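Side-chain contacts in type IV pilus biogenesis protein PilB (Streptococcus sanguinis, PDB 7B7P), which is a minor type IV pilin that probably acts directly in adhesion through a von Willebrand factor A-like domain with a metal-binding site: residues G300-L305 and Y327-L332; N288-D293 and S341-N346; Y225-F230 and T237-A242; V164-D169 and K407-I412. One frame throughout, in Å; residues are numbered along the deposited sequence.

Contacts 2 and 4 are buried, contact 3 is partly buried, and contact 1 lies at the surface. Contacts 1 and 2 belong to the same small antiparallel sheet and touch: Arg331 O lies 2.8 Å from Val292 N, a probable hydrogen bond. Contacts 3 and 4 meet at the central sheet of the von Willebrand factor A-like domain, where Phe230 CE2 packs 3.8 Å from Val164 O. The chemistry follows the depth. Contact 4 joins phenylalanines alone. Contact 2 sets a tyrosine face under an asparagine CB. Contact 3 places a glutamine amide beside a helix, and contact 1 brings an arginine NH2 obliquely to a tyrosine ring.

Contact 1: G300-L305 and Y327-L332; sequences GNRVDL and YEYSRL
Arg302 and Tyr329 both hold CG anti to the backbone N, with chi1 178° for the arginine. From CG to NE the arginine chain is extended, so its guanidinium reaches well beyond its own strand. The setting is a four-stranded antiparallel sheet. Strand 302-305 is one of its two outermost strands. Residues 327-332 carry a short 3-10 turn, residues 329-331, that leads into strand 332-335. The contact is small and lies at the surface.

The arginine and tyrosine side chains run across each other at about a right angle. Their flat groups are also steeply turned, with the guanidinium and ring planes 70° apart. Arg302 NH2 comes 3.6 Å from Tyr329 CE2. The ring carbon lies at the edge of the guanidinium, near its plane, so the two groups do not stack. Further back along the chain, Arg302 NE is 3.8 Å from Ser330 O, a loose polar approach.

The Tyr329 hydroxyl is hydrogen-bonded to the hydroxyl of Tyr334. Arg302 also packs on Phe314 of the adjacent strand 311-314. At the exit of the 3-10 turn, Leu332 N donates to Tyr329 O at 3.2 Å.

The guanidinium is also tied to its own strand. A salt bridge to Asp304, two residues on, probably steadies its rotation and balances its charge. Asp304 OD1 in turn bonds to Ser306. Arg302 NH1 donates to Asp304 OD2 at 3.2 Å, meeting the oxygen from above the carboxylate plane, 37° out of it.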
# COMPACT_ATOMS: atom_id res chain seq x y z
N GLY A 300 26.66 -7.29 -35.21
CA GLY A 300 26.98 -8.35 -34.26
C GLY A 300 26.50 -8.01 -32.87
O GLY A 300 27.23 -8.13 -31.89
N ASN A 301 25.26 -7.52 -32.78
CA ASN A 301 24.72 -7.20 -31.47
C ASN A 301 24.14 -8.43 -30.79
O ASN A 301 24.35 -8.63 -29.59
CB ASN A 301 23.65 -6.12 -31.59
CG ASN A 301 23.36 -5.45 -30.27
OD1 ASN A 301 24.20 -5.41 -29.37
ND2 ASN A 301 22.15 -4.91 -30.15
N ARG A 302 23.42 -9.26 -31.54
CA ARG A 302 22.80 -10.47 -31.03
C ARG A 302 23.78 -11.63 -31.18
O ARG A 302 24.18 -11.97 -32.29
CB ARG A 302 21.50 -10.76 -31.79
CG ARG A 302 20.76 -12.03 -31.40
CD ARG A 302 19.56 -12.14 -32.30
NE ARG A 302 18.63 -13.20 -31.91
CZ ARG A 302 18.79 -14.49 -32.23
NH1 ARG A 302 19.84 -14.87 -32.95
NH2 ARG A 302 17.90 -15.38 -31.86
N VAL A 303 24.19 -12.21 -30.06
CA VAL A 303 25.02 -13.40 -30.06
C VAL A 303 24.17 -14.58 -29.60
O VAL A 303 23.58 -14.56 -28.52
CB VAL A 303 26.28 -13.23 -29.21
CG1 VAL A 303 25.94 -12.62 -27.90
CG2 VAL A 303 26.97 -14.56 -29.02
N ASP A 304 24.11 -15.59 -30.46
CA ASP A 304 23.18 -16.72 -30.34
C ASP A 304 23.97 -17.93 -29.86
O ASP A 304 24.53 -18.69 -30.66
CB ASP A 304 22.50 -16.97 -31.69
CG ASP A 304 21.43 -18.01 -31.61
OD1 ASP A 304 21.49 -18.86 -30.71
OD2 ASP A 304 20.53 -17.99 -32.47
N LEU A 305 23.99 -18.12 -28.55
CA LEU A 305 24.59 -19.31 -27.94
C LEU A 305 23.53 -20.35 -27.58
O LEU A 305 23.72 -21.11 -26.62
CB LEU A 305 25.40 -18.93 -26.71
CG LEU A 305 26.54 -17.94 -26.96
CD1 LEU A 305 27.39 -17.71 -25.71
CD2 LEU A 305 27.38 -18.45 -28.10
N TYR A 327 5.54 -9.42 -28.87
CA TYR A 327 6.61 -10.38 -28.66
C TYR A 327 7.10 -10.91 -30.00
O TYR A 327 6.30 -11.14 -30.91
CB TYR A 327 6.13 -11.55 -27.77
CG TYR A 327 7.15 -12.64 -27.71
CD1 TYR A 327 8.37 -12.44 -27.08
CD2 TYR A 327 6.94 -13.86 -28.36
CE1 TYR A 327 9.34 -13.43 -27.04
CE2 TYR A 327 7.91 -14.86 -28.33
CZ TYR A 327 9.10 -14.62 -27.66
OH TYR A 327 10.08 -15.58 -27.62
N GLU A 328 8.41 -11.11 -30.11
CA GLU A 328 9.00 -11.84 -31.23
C GLU A 328 10.21 -12.57 -30.69
O GLU A 328 10.97 -11.99 -29.90
CB GLU A 328 9.46 -10.93 -32.39
CG GLU A 328 8.42 -10.01 -33.00
CD GLU A 328 9.08 -8.99 -33.94
OE1 GLU A 328 9.98 -9.41 -34.70
OE2 GLU A 328 8.75 -7.78 -33.88
N TYR A 329 10.42 -13.81 -31.14
CA TYR A 329 11.56 -14.57 -30.65
C TYR A 329 12.89 -13.86 -30.98
O TYR A 329 13.85 -13.95 -30.20
CB TYR A 329 11.55 -15.99 -31.22
CG TYR A 329 12.80 -16.75 -30.83
CD1 TYR A 329 12.94 -17.29 -29.55
CD2 TYR A 329 13.88 -16.85 -31.72
CE1 TYR A 329 14.11 -17.94 -29.18
CE2 TYR A 329 15.05 -17.50 -31.35
CZ TYR A 329 15.15 -18.05 -30.07
OH TYR A 329 16.31 -18.70 -29.69
N SER A 330 12.96 -13.15 -32.10
CA SER A 330 14.21 -12.48 -32.44
C SER A 330 14.54 -11.34 -31.48
O SER A 330 15.69 -10.90 -31.43
CB SER A 330 14.16 -11.95 -33.87
OG SER A 330 12.95 -11.25 -34.09
N ARG A 331 13.58 -10.84 -30.71
CA ARG A 331 13.89 -9.74 -29.81
C ARG A 331 14.17 -10.20 -28.38
O ARG A 331 14.35 -9.35 -27.49
CB ARG A 331 12.77 -8.72 -29.87
CG ARG A 331 12.73 -8.06 -31.25
CD ARG A 331 11.89 -6.80 -31.29
NE ARG A 331 10.48 -7.11 -31.13
CZ ARG A 331 9.82 -7.01 -29.98
NH1 ARG A 331 10.43 -6.59 -28.86
NH2 ARG A 331 8.53 -7.28 -29.93
N LEU A 332 14.31 -11.51 -28.15
CA LEU A 332 14.32 -12.09 -26.82
C LEU A 332 15.75 -12.33 -26.38
O LEU A 332 16.49 -13.07 -27.02
CB LEU A 332 13.53 -13.41 -26.79
CG LEU A 332 13.47 -14.13 -25.43
CD1 LEU A 332 12.59 -13.36 -24.45
CD2 LEU A 332 12.97 -15.58 -25.55

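Contact 2: N288-D293 and S341-N346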
# COMPACT_ATOMS: atom_id res chain seq x y z
N ASN A 288 15.77 -13.87 -15.94
CA ASN A 288 16.68 -14.42 -16.94
C ASN A 288 16.21 -14.16 -18.36
O ASN A 288 16.59 -14.90 -19.27
CB ASN A 288 16.86 -15.97 -16.76
CG ASN A 288 15.55 -16.73 -16.93
OD1 ASN A 288 14.46 -16.14 -17.05
ND2 ASN A 288 15.65 -18.04 -16.99
N ALA A 289 15.35 -13.16 -18.57
CA ALA A 289 14.86 -12.86 -19.91
C ALA A 289 14.49 -11.38 -19.99
O ALA A 289 14.14 -10.75 -18.98
CB ALA A 289 13.66 -13.75 -20.27
N TYR A 290 14.57 -10.83 -21.20
CA TYR A 290 14.21 -9.43 -21.46
C TYR A 290 13.90 -9.31 -22.94
O TYR A 290 14.26 -10.19 -23.73
CB TYR A 290 15.33 -8.46 -21.02
CG TYR A 290 16.70 -8.78 -21.66
CD1 TYR A 290 17.57 -9.69 -21.06
CD2 TYR A 290 17.10 -8.19 -22.85
CE1 TYR A 290 18.80 -10.00 -21.65
CE2 TYR A 290 18.30 -8.48 -23.43
CZ TYR A 290 19.15 -9.39 -22.84
OH TYR A 290 20.36 -9.69 -23.44
N LEU A 291 13.19 -8.25 -23.31
CA LEU A 291 12.90 -7.95 -24.71
C LEU A 291 13.70 -6.74 -25.16
O LEU A 291 13.87 -5.79 -24.40
CB LEU A 291 11.41 -7.70 -24.93
CG LEU A 291 10.58 -8.96 -24.72
CD1 LEU A 291 9.10 -8.72 -24.89
CD2 LEU A 291 11.06 -10.02 -25.67
N VAL A 292 14.20 -6.78 -26.41
CA VAL A 292 14.87 -5.61 -26.96
C VAL A 292 13.96 -4.94 -27.98
O VAL A 292 13.06 -5.54 -28.56
CB VAL A 292 16.26 -5.93 -27.56
CG1 VAL A 292 17.19 -6.43 -26.47
CG2 VAL A 292 16.17 -6.90 -28.75
N ASP A 293 14.18 -3.65 -28.14
CA ASP A 293 13.60 -2.88 -29.23
C ASP A 293 14.19 -3.37 -30.56
O ASP A 293 15.34 -3.83 -30.63
CB ASP A 293 13.93 -1.42 -28.96
CG ASP A 293 13.36 -0.45 -29.97
OD1 ASP A 293 13.35 -0.71 -31.19
OD2 ASP A 293 12.96 0.63 -29.51
N SER A 341 25.81 -13.94 -15.52
CA SER A 341 25.64 -12.70 -14.77
C SER A 341 25.08 -11.56 -15.62
O SER A 341 24.24 -10.79 -15.15
CB SER A 341 26.97 -12.26 -14.15
OG SER A 341 27.09 -12.75 -12.81
N ILE A 342 25.54 -11.44 -16.88
CA ILE A 342 25.12 -10.32 -17.74
C ILE A 342 23.63 -10.40 -18.03
O ILE A 342 22.90 -9.40 -17.93
CB ILE A 342 25.92 -10.32 -19.05
CG1 ILE A 342 27.38 -9.96 -18.79
CG2 ILE A 342 25.29 -9.36 -20.05
CD1 ILE A 342 27.60 -8.54 -18.46
N THR A 343 23.16 -11.58 -18.45
CA THR A 343 21.74 -11.72 -18.75
C THR A 343 20.88 -11.41 -17.53
O THR A 343 19.79 -10.83 -17.66
CB THR A 343 21.46 -13.14 -19.26
OG1 THR A 343 22.43 -13.47 -20.26
CG2 THR A 343 20.03 -13.26 -19.81
N ARG A 344 21.34 -11.81 -16.34
CA ARG A 344 20.56 -11.54 -15.15
C ARG A 344 20.48 -10.04 -14.92
O ARG A 344 19.38 -9.48 -14.76
CB ARG A 344 21.17 -12.27 -13.94
CG ARG A 344 20.44 -12.02 -12.61
CD ARG A 344 21.12 -12.69 -11.41
NE ARG A 344 22.45 -12.15 -11.12
CZ ARG A 344 23.58 -12.76 -11.45
NH1 ARG A 344 23.55 -13.93 -12.09
NH2 ARG A 344 24.74 -12.21 -11.15
N GLU A 345 21.63 -9.37 -14.97
CA GLU A 345 21.68 -7.92 -14.88
C GLU A 345 20.77 -7.25 -15.93
O GLU A 345 20.03 -6.32 -15.60
CB GLU A 345 23.14 -7.46 -15.03
CG GLU A 345 23.30 -5.95 -15.22
CD GLU A 345 22.63 -5.12 -14.11
OE1 GLU A 345 22.57 -5.59 -12.95
OE2 GLU A 345 22.18 -3.99 -14.40
N ASN A 346 20.79 -7.73 -17.18
CA ASN A 346 19.95 -7.10 -18.21
C ASN A 346 18.47 -7.33 -17.95
O ASN A 346 17.63 -6.47 -18.28
CB ASN A 346 20.32 -7.62 -19.62
CG ASN A 346 21.67 -7.10 -20.12
OD1 ASN A 346 22.14 -6.06 -19.68
ND2 ASN A 346 22.28 -7.83 -21.03
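The ring of Tyr290 lies against helix 341-358 with one face turned to Asn346 and an edge turned to Thr343. Asn346 CB sits over the face, 3.8 Å from the ring centroid and 26° off the ring normal. This is a CH-pi contact. It is offset toward the rim, and the nearest ring atom is Tyr290 CE1, at 3.5 Å from Asn346 CB.

The amide of Asn346 does not lie flat on the ring. Its plane stands 79° from the ring plane. Asn346 ND2 comes 3.6 Å from Tyr290 OH. That hydroxyl is hydrogen-bonded to the backbone N of Phe314 instead, which anchors the far end of the ring to strand 311-314.

Thr343 arrives at the ring edge with its methyl, and its side chain crosses that of Tyr290 at about a right angle. Thr343 CG2 is anti to the backbone N, which leaves OG1 beside that N, where it bonds Asp340. The methyl lies 3.9 Å from Tyr290 CE1 and also 3.8 Å from Asn288 O.

The contact packs the start of the helix onto strand 289-291, an outermost strand of the small antiparallel sheet. The whole interface is largely buried. Asn288 is also close to the metal site of the von Willebrand factor A-like domain. Its side chain is about 6 Å from the bound magnesium ion.

The CB of Asn288 points away from the helix. Its OD1 accepts from the backbone N of Thr256, while ND2 makes weak bonds to Asp335 and Ser338.

Contact 3: Y225-F230 and T237-A242; sequences YIQQNF and TNTIIA
Gln227 reaches across to the first turn of helix 238-245 and rests its amide end beside Ile240. The two side chains cross at about a right angle. Both segments belong to the von Willebrand factor A-like domain. Strand 223-228 pairs antiparallel with strand 212-219 of the central sheet. It is broken by a classic beta bulge in which Ile226 and Gln227 both face Leu216. The terminal amide of Gln227 stands at about van der Waals distance from the CA and side chain of Ile240. The amide is probably turned over in the model.

The reach comes from the torsions. Gln227 has CG anti to the backbone N (chi1 174°) and an extended chain beyond it. Ile240 also packs on Val214 of strand 212-219 and on Ile203 of helix 191-209. Thr239, one residue earlier, makes a weak hydrogen bond to Ser231. The bulge itself is fixed to the sheet by a backbone bond between Gln227 and Leu216. On the helix, Ala242 N donates to Asn238 O at 3.2 Å.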
# COMPACT_ATOMS: atom_id res chain seq x y z
N TYR A 225 -1.95 -10.76 -21.15
CA TYR A 225 -3.10 -10.41 -20.35
C TYR A 225 -3.96 -11.66 -20.16
O TYR A 225 -4.46 -12.22 -21.14
CB TYR A 225 -3.90 -9.29 -21.02
CG TYR A 225 -3.27 -7.92 -20.92
CD1 TYR A 225 -3.17 -7.27 -19.69
CD2 TYR A 225 -2.79 -7.27 -22.05
CE1 TYR A 225 -2.59 -6.01 -19.59
CE2 TYR A 225 -2.22 -6.01 -21.96
CZ TYR A 225 -2.12 -5.39 -20.74
OH TYR A 225 -1.53 -4.15 -20.66
N ILE A 226 -4.10 -12.12 -18.92
CA ILE A 226 -5.06 -13.19 -18.65
C ILE A 226 -6.45 -12.60 -18.59
O ILE A 226 -7.40 -13.15 -19.14
CB ILE A 226 -4.71 -13.94 -17.36
CG1 ILE A 226 -3.20 -14.11 -17.20
CG2 ILE A 226 -5.39 -15.31 -17.33
CD1 ILE A 226 -2.58 -15.05 -18.22
N GLN A 227 -6.59 -11.46 -17.93
CA GLN A 227 -7.77 -10.62 -18.03
C GLN A 227 -7.23 -9.20 -18.18
O GLN A 227 -6.65 -8.66 -17.24
CB GLN A 227 -8.67 -10.73 -16.80
CG GLN A 227 -9.83 -9.74 -16.81
CD GLN A 227 -10.74 -9.88 -15.61
OE1 GLN A 227 -10.88 -8.95 -14.82
NE2 GLN A 227 -11.35 -11.05 -15.45
N GLN A 228 -7.41 -8.63 -19.37
CA GLN A 228 -6.81 -7.33 -19.65
C GLN A 228 -7.59 -6.20 -18.99
O GLN A 228 -6.99 -5.30 -18.41
CB GLN A 228 -6.72 -7.11 -21.16
CG GLN A 228 -6.45 -5.67 -21.54
CD GLN A 228 -5.89 -5.52 -22.94
OE1 GLN A 228 -6.19 -6.32 -23.83
NE2 GLN A 228 -5.09 -4.49 -23.15
N ASN A 229 -8.91 -6.24 -19.06
CA ASN A 229 -9.69 -5.14 -18.51
C ASN A 229 -9.94 -5.36 -17.03
O ASN A 229 -9.83 -6.47 -16.52
CB ASN A 229 -11.02 -4.99 -19.27
CG ASN A 229 -10.82 -4.65 -20.74
OD1 ASN A 229 -10.19 -3.63 -21.08
ND2 ASN A 229 -11.34 -5.49 -21.62
N PHE A 230 -10.28 -4.27 -16.34
CA PHE A 230 -10.39 -4.27 -14.88
C PHE A 230 -11.81 -4.58 -14.43
O PHE A 230 -12.75 -3.85 -14.77
CB PHE A 230 -9.95 -2.91 -14.33
CG PHE A 230 -8.47 -2.72 -14.31
CD1 PHE A 230 -7.76 -2.54 -15.50
CD2 PHE A 230 -7.77 -2.73 -13.12
CE1 PHE A 230 -6.37 -2.37 -15.50
CE2 PHE A 230 -6.37 -2.56 -13.09
CZ PHE A 230 -5.68 -2.38 -14.29
N THR A 237 -17.12 -10.54 -7.54
CA THR A 237 -15.93 -11.37 -7.41
C THR A 237 -15.87 -12.46 -8.48
O THR A 237 -14.80 -13.03 -8.72
CB THR A 237 -15.91 -12.03 -6.03
OG1 THR A 237 -16.81 -13.15 -6.03
CG2 THR A 237 -16.35 -11.05 -4.97
N ASN A 238 -16.99 -12.70 -9.16
CA ASN A 238 -17.21 -13.99 -9.82
C ASN A 238 -16.41 -14.12 -11.11
O ASN A 238 -15.85 -15.19 -11.39
CB ASN A 238 -18.70 -14.15 -10.12
CG ASN A 238 -19.18 -15.55 -9.89
OD1 ASN A 238 -19.04 -16.41 -10.76
ND2 ASN A 238 -19.74 -15.79 -8.71
N THR A 239 -16.35 -13.05 -11.91
CA THR A 239 -15.76 -13.20 -13.23
C THR A 239 -14.25 -13.39 -13.16
O THR A 239 -13.68 -14.12 -13.98
CB THR A 239 -16.15 -12.00 -14.10
OG1 THR A 239 -15.19 -10.95 -13.94
CG2 THR A 239 -17.53 -11.48 -13.67
N ILE A 240 -13.58 -12.77 -12.18
CA ILE A 240 -12.13 -12.94 -12.11
C ILE A 240 -11.75 -14.26 -11.45
O ILE A 240 -10.80 -14.93 -11.87
CB ILE A 240 -11.47 -11.73 -11.42
CG1 ILE A 240 -9.95 -11.94 -11.38
CG2 ILE A 240 -12.01 -11.54 -10.01
CD1 ILE A 240 -9.15 -10.68 -11.55
N ILE A 241 -12.49 -14.68 -10.41
CA ILE A 241 -12.18 -15.95 -9.77
C ILE A 241 -12.31 -17.09 -10.76
O ILE A 241 -11.58 -18.09 -10.69
CB ILE A 241 -13.08 -16.18 -8.54
CG1 ILE A 241 -12.78 -15.17 -7.45
CG2 ILE A 241 -12.90 -17.59 -8.00
CD1 ILE A 241 -13.48 -15.49 -6.14
N ALA A 242 -13.23 -16.95 -11.72
CA ALA A 242 -13.34 -17.93 -12.79
C ALA A 242 -12.06 -17.99 -13.60
O ALA A 242 -11.58 -19.08 -13.94
CB ALA A 242 -14.54 -17.61 -13.68

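Contact 4: V164-D169 and K407-I412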
# COMPACT_ATOMS: atom_id res chain seq x y z
N VAL A 164 -5.79 -2.39 -9.01
CA VAL A 164 -4.73 -3.29 -8.61
C VAL A 164 -4.43 -4.19 -9.80
O VAL A 164 -5.32 -4.89 -10.28
CB VAL A 164 -5.10 -4.14 -7.38
CG1 VAL A 164 -3.95 -5.07 -7.03
CG2 VAL A 164 -5.47 -3.26 -6.20
N SER A 165 -3.21 -4.15 -10.29
CA SER A 165 -2.80 -5.06 -11.35
C SER A 165 -1.98 -6.18 -10.74
O SER A 165 -0.93 -5.92 -10.13
CB SER A 165 -2.02 -4.35 -12.45
OG SER A 165 -1.79 -5.28 -13.50
N PHE A 166 -2.48 -7.40 -10.88
CA PHE A 166 -1.76 -8.60 -10.48
C PHE A 166 -0.90 -9.07 -11.63
O PHE A 166 -1.41 -9.24 -12.75
CB PHE A 166 -2.73 -9.71 -10.08
CG PHE A 166 -3.35 -9.49 -8.74
CD1 PHE A 166 -2.65 -9.77 -7.57
CD2 PHE A 166 -4.63 -8.97 -8.64
CE1 PHE A 166 -3.22 -9.55 -6.32
CE2 PHE A 166 -5.21 -8.75 -7.40
CZ PHE A 166 -4.51 -9.03 -6.24
N VAL A 167 0.37 -9.33 -11.36
CA VAL A 167 1.35 -9.66 -12.38
C VAL A 167 2.09 -10.90 -11.91
O VAL A 167 2.97 -10.82 -11.05
CB VAL A 167 2.31 -8.49 -12.66
CG1 VAL A 167 3.40 -8.91 -13.64
CG2 VAL A 167 1.52 -7.33 -13.20
N PHE A 168 1.74 -12.05 -12.49
CA PHE A 168 2.10 -13.34 -11.93
C PHE A 168 3.06 -14.09 -12.85
O PHE A 168 2.77 -14.29 -14.03
CB PHE A 168 0.86 -14.20 -11.68
CG PHE A 168 0.01 -13.75 -10.50
CD1 PHE A 168 0.45 -12.77 -9.62
CD2 PHE A 168 -1.23 -14.34 -10.28
CE1 PHE A 168 -0.34 -12.38 -8.55
CE2 PHE A 168 -2.01 -13.95 -9.22
CZ PHE A 168 -1.57 -12.98 -8.35
N ASP A 169 4.19 -14.52 -12.29
CA ASP A 169 5.12 -15.39 -12.96
C ASP A 169 4.42 -16.71 -13.33
O ASP A 169 3.81 -17.36 -12.48
CB ASP A 169 6.32 -15.62 -12.02
CG ASP A 169 7.48 -16.39 -12.65
OD1 ASP A 169 7.30 -17.24 -13.55
OD2 ASP A 169 8.62 -16.17 -12.19
N LYS A 407 -0.38 -14.86 4.27
CA LYS A 407 -0.12 -13.72 5.13
C LYS A 407 0.33 -12.49 4.33
O LYS A 407 -0.13 -11.37 4.59
CB LYS A 407 0.91 -14.08 6.20
CG LYS A 407 1.16 -12.93 7.18
CD LYS A 407 2.51 -13.05 7.89
CE LYS A 407 2.54 -12.23 9.18
NZ LYS A 407 3.67 -12.61 10.11
N THR A 408 1.23 -12.68 3.36
CA THR A 408 1.68 -11.57 2.52
C THR A 408 0.51 -10.94 1.77
O THR A 408 0.39 -9.71 1.69
CB THR A 408 2.74 -12.04 1.52
OG1 THR A 408 3.87 -12.58 2.23
CG2 THR A 408 3.21 -10.87 0.66
N PHE A 409 -0.38 -11.77 1.21
CA PHE A 409 -1.56 -11.23 0.55
C PHE A 409 -2.42 -10.42 1.53
O PHE A 409 -2.80 -9.28 1.24
CB PHE A 409 -2.36 -12.37 -0.09
CG PHE A 409 -1.86 -12.74 -1.47
CD1 PHE A 409 -1.24 -11.79 -2.28
CD2 PHE A 409 -2.02 -14.03 -1.97
CE1 PHE A 409 -0.78 -12.12 -3.56
CE2 PHE A 409 -1.58 -14.36 -3.23
CZ PHE A 409 -0.95 -13.40 -4.03
N SER A 410 -2.67 -10.97 2.73
CA SER A 410 -3.49 -10.26 3.71
C SER A 410 -2.86 -8.94 4.11
O SER A 410 -3.53 -7.91 4.20
CB SER A 410 -3.71 -11.15 4.94
OG SER A 410 -3.80 -10.36 6.13
N ASP A 411 -1.55 -8.95 4.36
CA ASP A 411 -0.85 -7.71 4.69
C ASP A 411 -0.97 -6.68 3.58
O ASP A 411 -1.09 -5.48 3.85
CB ASP A 411 0.63 -8.02 5.00
CG ASP A 411 0.81 -8.80 6.31
OD1 ASP A 411 -0.03 -8.66 7.23
OD2 ASP A 411 1.81 -9.56 6.42
N ILE A 412 -0.94 -7.12 2.31
CA ILE A 412 -1.04 -6.17 1.21
C ILE A 412 -2.43 -5.55 1.19
O ILE A 412 -2.58 -4.33 1.02
CB ILE A 412 -0.68 -6.84 -0.13
CG1 ILE A 412 0.82 -7.16 -0.18
CG2 ILE A 412 -1.04 -5.94 -1.31
CD1 ILE A 412 1.21 -8.06 -1.33
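Phe409 meets Phe166 and Phe168 in a wholly apolar contact. Phe166 and Phe168 lie two apart on strand 162-169, so their side chains leave the same side of the sheet. Their chi1 values are alike, near -74°, but chi2 turns the two rings differently, -79° for Phe166 and -9° for Phe168. Phe409 comes from helix 402-424 and meets the pair obliquely through its ring carbons CE1 and CZ.

The touching atoms are ring carbons. Phe168 CZ lies 4.4 Å from Phe409 CZ. Phe166 CE1 lies 4.5 Å from Phe409 CE1. Both approaches are at the long end of van der Waals range. The backbones stay well apart, with 11.3 Å between Phe166 CA and Phe409 CA, so the rings alone bridge the gap.

Nearby hydrogen bonds lie outside the ring contact. Ile412 N donates to Thr408 O at 3.0 Å in the helix. Asp169 OD2 accepts from the backbone N of Asp284, a magnesium ligand residue of the metal site. The side chain of Phe168 is itself about 12 Å from the bound ion.

This is core packing of the von Willebrand factor A-like domain, an alpha/beta fold with helices against a central sheet. Phe166 also touches Met202 and Ile203 of helix 191-209, and Phe168 touches Leu195 there. Phe409 rests on Ile368 of strand 364-370. Helix 402-424 thus packs beside helix 191-209, and Ile412 meets Met202 between them.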